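Local atomic coordinates of mandelate racemase/muconate lactonizing enzyme (Jannaschia sp., PDB entry 4J3Z), a protein that probably catalyses an isomerisation or related reaction begun by removing the proton alpha to a substrate carboxylate, as other enolase-superfamily enzymes do. Residues His179-Leu183 against Ser184-Leu188. Sequence-based numbering, arbitrary orientation.
Sequences HMPAL and SDIDL
Ala182 and Ile186 meet at the start of helix 183-200, where a loop turns into a helix and the carbonyl of Ala182 takes amides of the first turn. Ala182 O receives Ile186 N at 3.1 Å, and also takes a weak, bent bond from Asp185 N. The isoleucine then closes over the same oxygen: with CG1 set beside its own backbone N (chi1 -60°), Ile186 CG1 lies 3.3 Å from Ala182 O. Ile186 CG1 also meets Pro181 CB at 4.1 Å, a light apolar contact on the approach to the helix, while Ile186 CD1 lies nearer to the carbonyl oxygens, 3.4 Å from Ala182 O. Leu183 contributes mainly through its backbone. Its carbonyl carries the next turn forward, Asp187 N reaching Leu183 O at 3.0 Å with an N-H...O angle of 164°. The leucine side chain only grazes Ile186, CD2 to CD1 at 4.5 Å; both residues also pack on Arg221 of helix 216-226, while Ala204 and Asp230 of the second subunit meet Leu183 and Ile186, respectively.

Asp185 bends back over the cap. Because CG sits beside the backbone N (chi1 -70°), OD2 comes within 3.4 Å of Ala182 N in a weak hydrogen bond and also touches the Ala182 methyl. A negative charge here would be expected to suit the positive end of the helix dipole. An alanine in place of Asp185 would probably leave Ala182 N without this carboxylate acceptor and the first turn without its nearby charge. With alanine as N-cap, this is the reciprocal half of a capping box, opening the helix of the beta-alpha-beta crossover from strand 164-167 to strand 205-209 in the enolase-type barrel.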
# COMPACT_ATOMS: atom_id res chain seq x y z
N HIS D 179 -16.99 -9.82 20.76
CA HIS D 179 -16.75 -9.29 22.11
C HIS D 179 -15.35 -9.67 22.57
O HIS D 179 -14.69 -10.51 21.95
CB HIS D 179 -17.81 -9.80 23.11
CG HIS D 179 -17.88 -11.29 23.22
ND1 HIS D 179 -18.86 -12.04 22.61
CD2 HIS D 179 -17.08 -12.18 23.87
CE1 HIS D 179 -18.67 -13.32 22.88
NE2 HIS D 179 -17.60 -13.43 23.64
N MET D 180 -14.89 -9.06 23.66
CA MET D 180 -13.59 -9.33 24.25
C MET D 180 -13.66 -10.66 25.02
O MET D 180 -14.54 -10.83 25.85
CB MET D 180 -13.22 -8.19 25.20
CG MET D 180 -11.77 -8.11 25.62
SD MET D 180 -10.61 -7.91 24.26
CE MET D 180 -10.79 -6.17 23.88
N PRO D 181 -12.75 -11.61 24.73
CA PRO D 181 -12.74 -12.88 25.45
C PRO D 181 -12.41 -12.69 26.93
O PRO D 181 -11.54 -11.90 27.28
CB PRO D 181 -11.63 -13.69 24.76
CG PRO D 181 -10.80 -12.69 24.03
CD PRO D 181 -11.75 -11.60 23.64
N ALA D 182 -13.13 -13.42 27.78
CA ALA D 182 -12.90 -13.37 29.23
C ALA D 182 -11.57 -14.00 29.57
O ALA D 182 -11.10 -14.92 28.87
CB ALA D 182 -14.02 -14.10 29.96
N LEU D 183 -10.95 -13.54 30.65
CA LEU D 183 -9.74 -14.20 31.15
C LEU D 183 -9.94 -15.70 31.41
O LEU D 183 -9.03 -16.49 31.21
CB LEU D 183 -9.20 -13.50 32.40
CG LEU D 183 -8.36 -12.24 32.15
CD1 LEU D 183 -8.07 -11.55 33.47
CD2 LEU D 183 -7.06 -12.56 31.42
N SER D 184 -11.16 -16.09 31.80
CA SER D 184 -11.48 -17.49 32.08
C SER D 184 -11.61 -18.33 30.81
O SER D 184 -11.33 -19.53 30.83
CB SER D 184 -12.76 -17.59 32.90
OG SER D 184 -13.87 -17.18 32.12
N ASP D 185 -12.06 -17.68 29.73
CA ASP D 185 -12.20 -18.30 28.41
C ASP D 185 -10.84 -18.58 27.80
O ASP D 185 -10.66 -19.56 27.08
CB ASP D 185 -12.97 -17.39 27.43
CG ASP D 185 -14.46 -17.24 27.78
OD1 ASP D 185 -15.07 -18.18 28.34
OD2 ASP D 185 -15.02 -16.17 27.44
N ILE D 186 -9.88 -17.70 28.07
CA ILE D 186 -8.51 -17.82 27.56
C ILE D 186 -7.83 -18.91 28.37
O ILE D 186 -7.28 -19.88 27.82
CB ILE D 186 -7.78 -16.46 27.69
CG1 ILE D 186 -8.51 -15.37 26.90
CG2 ILE D 186 -6.33 -16.57 27.23
CD1 ILE D 186 -8.23 -13.95 27.34
N ASP D 187 -7.89 -18.75 29.68
CA ASP D 187 -7.48 -19.79 30.61
C ASP D 187 -7.94 -21.20 30.17
O ASP D 187 -7.10 -22.06 29.91
CB ASP D 187 -8.01 -19.45 32.00
CG ASP D 187 -7.57 -20.43 33.03
OD1 ASP D 187 -6.35 -20.66 33.14
OD2 ASP D 187 -8.45 -20.97 33.72
N LEU D 188 -9.25 -21.41 30.08
CA LEU D 188 -9.82 -22.70 29.63
C LEU D 188 -9.33 -23.17 28.25
O LEU D 188 -9.18 -24.38 28.04
CB LEU D 188 -11.36 -22.65 29.65
CG LEU D 188 -12.15 -23.94 29.49
CD1 LEU D 188 -11.90 -24.91 30.65
CD2 LEU D 188 -13.64 -23.66 29.35